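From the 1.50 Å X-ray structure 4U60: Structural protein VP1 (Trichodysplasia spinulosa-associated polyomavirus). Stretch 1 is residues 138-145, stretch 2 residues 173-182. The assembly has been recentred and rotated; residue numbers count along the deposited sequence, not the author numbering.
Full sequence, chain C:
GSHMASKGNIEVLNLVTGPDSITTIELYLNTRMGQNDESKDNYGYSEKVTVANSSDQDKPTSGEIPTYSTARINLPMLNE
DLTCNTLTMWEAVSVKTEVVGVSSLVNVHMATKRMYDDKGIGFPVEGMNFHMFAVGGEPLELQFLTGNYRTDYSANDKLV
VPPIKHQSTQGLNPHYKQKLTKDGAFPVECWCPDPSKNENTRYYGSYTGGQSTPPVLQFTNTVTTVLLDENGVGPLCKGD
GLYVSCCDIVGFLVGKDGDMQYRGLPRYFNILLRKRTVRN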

# COMPACT_ATOMS: atom_id res chain seq x y z
N GLU C 138 33.14 -8.95 1.58
CA GLU C 138 33.93 -9.01 0.36
C GLU C 138 33.14 -8.19 -0.67
O GLU C 138 32.01 -7.84 -0.40
CB GLU C 138 34.13 -10.45 -0.08
CG GLU C 138 32.84 -11.21 -0.34
CD GLU C 138 33.12 -12.67 -0.52
OE1 GLU C 138 33.26 -13.10 -1.68
OE2 GLU C 138 33.25 -13.40 0.50
N PRO C 139 33.73 -7.88 -1.83
CA PRO C 139 32.98 -7.07 -2.79
C PRO C 139 31.67 -7.69 -3.24
O PRO C 139 31.55 -8.92 -3.33
CB PRO C 139 33.93 -6.96 -3.97
CG PRO C 139 35.29 -7.02 -3.33
CD PRO C 139 35.14 -8.06 -2.23
N LEU C 140 30.68 -6.83 -3.47
CA LEU C 140 29.41 -7.27 -4.00
C LEU C 140 29.66 -7.92 -5.35
O LEU C 140 30.34 -7.34 -6.19
CB LEU C 140 28.44 -6.10 -4.13
CG LEU C 140 27.08 -6.40 -4.75
CD1 LEU C 140 26.21 -7.31 -3.88
CD2 LEU C 140 26.33 -5.11 -5.07
N GLU C 141 29.14 -9.12 -5.55
CA GLU C 141 29.32 -9.86 -6.79
C GLU C 141 28.17 -9.49 -7.73
O GLU C 141 27.02 -9.46 -7.32
CB GLU C 141 29.41 -11.35 -6.50
CG GLU C 141 30.74 -11.69 -5.84
CD GLU C 141 30.76 -13.00 -5.08
OE1 GLU C 141 29.87 -13.21 -4.22
OE2 GLU C 141 31.72 -13.79 -5.30
N LEU C 142 28.54 -9.17 -8.96
CA LEU C 142 27.61 -8.59 -9.94
C LEU C 142 27.36 -9.52 -11.12
O LEU C 142 28.25 -10.29 -11.53
CB LEU C 142 28.18 -7.28 -10.50
CG LEU C 142 28.45 -6.15 -9.49
CD1 LEU C 142 29.18 -5.01 -10.18
CD2 LEU C 142 27.16 -5.67 -8.84
N GLN C 143 26.15 -9.39 -11.66
CA GLN C 143 25.71 -10.04 -12.89
C GLN C 143 25.39 -8.94 -13.89
O GLN C 143 24.73 -7.96 -13.56
CB GLN C 143 24.46 -10.89 -12.63
CG GLN C 143 23.76 -11.42 -13.88
CD GLN C 143 24.59 -12.42 -14.64
OE1 GLN C 143 25.13 -13.38 -14.07
NE2 GLN C 143 24.75 -12.19 -15.93
N PHE C 144 25.88 -9.07 -15.11
CA PHE C 144 25.51 -8.15 -16.18
C PHE C 144 24.12 -8.51 -16.71
O PHE C 144 23.84 -9.68 -17.01
CB PHE C 144 26.53 -8.24 -17.31
CG PHE C 144 26.40 -7.19 -18.37
CD1 PHE C 144 26.90 -5.93 -18.18
CD2 PHE C 144 25.77 -7.47 -19.58
CE1 PHE C 144 26.81 -4.95 -19.15
CE2 PHE C 144 25.67 -6.50 -20.56
CZ PHE C 144 26.15 -5.24 -20.33
N LEU C 145 23.26 -7.51 -16.85
CA LEU C 145 21.97 -7.69 -17.53
C LEU C 145 21.47 -6.33 -17.96
O LEU C 145 21.45 -5.40 -17.15
CB LEU C 145 20.94 -8.39 -16.63
CG LEU C 145 19.66 -8.83 -17.34
CD1 LEU C 145 19.04 -10.03 -16.65
CD2 LEU C 145 18.64 -7.72 -17.47
N ASN C 173 23.19 -14.13 -18.87
CA ASN C 173 24.31 -14.85 -19.44
C ASN C 173 25.39 -14.86 -18.35
O ASN C 173 25.99 -13.82 -18.06
CB ASN C 173 24.83 -14.22 -20.74
CG ASN C 173 26.02 -14.98 -21.31
OD1 ASN C 173 26.76 -15.63 -20.57
ND2 ASN C 173 26.24 -14.89 -22.63
N PRO C 174 25.61 -16.02 -17.73
CA PRO C 174 26.51 -16.03 -16.56
C PRO C 174 27.98 -15.89 -16.89
O PRO C 174 28.83 -15.84 -15.97
CB PRO C 174 26.22 -17.39 -15.93
CG PRO C 174 25.86 -18.26 -17.10
CD PRO C 174 25.03 -17.35 -17.97
N HIS C 175 28.32 -15.83 -18.18
CA HIS C 175 29.69 -15.49 -18.59
C HIS C 175 30.00 -14.01 -18.46
O HIS C 175 31.13 -13.60 -18.71
CB HIS C 175 29.91 -15.94 -20.03
CG HIS C 175 29.88 -17.42 -20.19
ND1 HIS C 175 28.75 -18.11 -20.58
CD2 HIS C 175 30.84 -18.34 -19.96
CE1 HIS C 175 29.04 -19.41 -20.60
NE2 HIS C 175 30.30 -19.56 -20.24
N TYR C 176 29.00 -13.19 -18.12
CA TYR C 176 29.18 -11.75 -17.98
C TYR C 176 28.95 -11.34 -16.51
O TYR C 176 27.83 -11.02 -16.08
CB TYR C 176 28.19 -11.00 -18.88
CG TYR C 176 28.48 -11.01 -20.36
CD1 TYR C 176 28.25 -12.14 -21.13
CD2 TYR C 176 28.94 -9.86 -21.01
CE1 TYR C 176 28.52 -12.15 -22.49
CE2 TYR C 176 29.19 -9.85 -22.37
CZ TYR C 176 28.97 -10.99 -23.11
OH TYR C 176 29.23 -10.99 -24.47
N LYS C 177 30.02 -11.41 -15.72
CA LYS C 177 29.97 -11.10 -14.30
C LYS C 177 31.08 -10.12 -13.93
O LYS C 177 31.95 -9.81 -14.76
CB LYS C 177 30.06 -12.39 -13.49
CG LYS C 177 28.83 -13.29 -13.65
CD LYS C 177 28.87 -14.54 -12.79
CE LYS C 177 27.57 -15.31 -12.89
NZ LYS C 177 27.48 -16.28 -11.78
N GLN C 178 31.05 -9.61 -12.70
CA GLN C 178 32.04 -8.64 -12.22
C GLN C 178 31.91 -8.58 -10.71
O GLN C 178 31.06 -9.26 -10.13
CB GLN C 178 31.84 -7.25 -12.83
CG GLN C 178 32.86 -6.84 -13.88
CD GLN C 178 34.20 -6.46 -13.27
OE1 GLN C 178 34.44 -6.68 -12.07
NE2 GLN C 178 35.08 -5.88 -14.08
N LYS C 179 32.77 -7.78 -10.10
CA LYS C 179 32.68 -7.47 -8.67
C LYS C 179 32.73 -5.97 -8.53
O LYS C 179 33.46 -5.29 -9.24
CB LYS C 179 33.86 -8.07 -7.91
CG LYS C 179 33.83 -9.59 -7.91
CD LYS C 179 34.89 -10.19 -7.01
CE LYS C 179 34.77 -11.70 -7.00
NZ LYS C 179 35.85 -12.29 -6.18
N LEU C 180 31.94 -5.45 -7.59
CA LEU C 180 31.84 -4.02 -7.36
C LEU C 180 33.04 -3.54 -6.55
O LEU C 180 33.03 -3.54 -5.31
CB LEU C 180 30.54 -3.69 -6.65
CG LEU C 180 30.22 -2.22 -6.32
CD1 LEU C 180 30.47 -1.31 -7.51
CD2 LEU C 180 28.80 -2.07 -5.80
N THR C 181 34.09 -3.14 -7.27
CA THR C 181 35.38 -2.76 -6.69
C THR C 181 35.76 -1.29 -6.89
O THR C 181 36.87 -0.89 -6.52
CB THR C 181 36.48 -3.64 -7.28
OG1 THR C 181 36.44 -3.52 -8.71
CG2 THR C 181 36.28 -5.11 -6.88
N LYS C 182 34.86 -0.50 -7.46
CA LYS C 182 35.14 0.90 -7.73
C LYS C 182 33.88 1.73 -7.57
O LYS C 182 32.85 1.39 -8.14
CB LYS C 182 35.69 1.07 -9.15
CG LYS C 182 36.27 2.45 -9.40
CD LYS C 182 36.96 2.57 -10.75
O HOH W 1 31.25 -4.03 -3.15
O HOH W 2 23.46 -11.35 -19.15

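The two stretches are joined chiefly by backbone hydrogen bonds between antiparallel strands, whose N-to-C directions differ by 149°. Leu142 and Gln178 form the hydrogen-bonded pair at the centre: Leu142 N donates to Gln178 O at 2.8 Å, and Gln178 N returns a longer bond of 3.1 Å to Leu142 O. Two residues along in each direction the pattern continues with single bonds, from Leu180 N to Leu140 O (2.8 Å, nearly linear at 172°) and from Phe144 N to Tyr176 O (2.9 Å). At the Leu140-Leu180 end a water completes the pair, accepting from Leu140 N and donating to Leu180 O. At the other end a second water donates to Phe144 O and accepts from Asn173 N, so it ties the first strand to the turn and does not close the Phe144-Tyr176 pair.

Gln143 adds the one direct side-chain hydrogen bond across the contact. Its amide NE2 donates to Asn173 O at 3.0 Å and also to its neighbour's carbonyl, Phe144 O, at 2.9 Å, so both amide hydrogens are used. Asn173 O also accepts from Tyr176 N within the type I turn, which ties Gln143 to the turn leading into the second strand.

Glu141 and Lys179 face each other in a non-hydrogen-bonded pair, on the same side of the sheet as Gln143 and Lys177. Their charges are complementary, but Glu141 OE2 lies 4.5 Å from Lys179 NZ, too far for a salt bridge.

The other face, that of Leu142 and Gln178, is more apolar towards Leu180. Leu142 CD1 packs 4.0 Å from Leu180 CB, and Leu140 CD2 meets Leu180 CD2 at the same distance, so Leu180 contacts both leucines. Beyond it, Pro139 CB rests 3.8 Å from Leu180 O. At the other end, Phe144 CB approaches Tyr176 CB to 3.6 Å; their rings meet obliquely, with planes inclined at 33°. Together these contacts bury 643 Å², summed over both stretches.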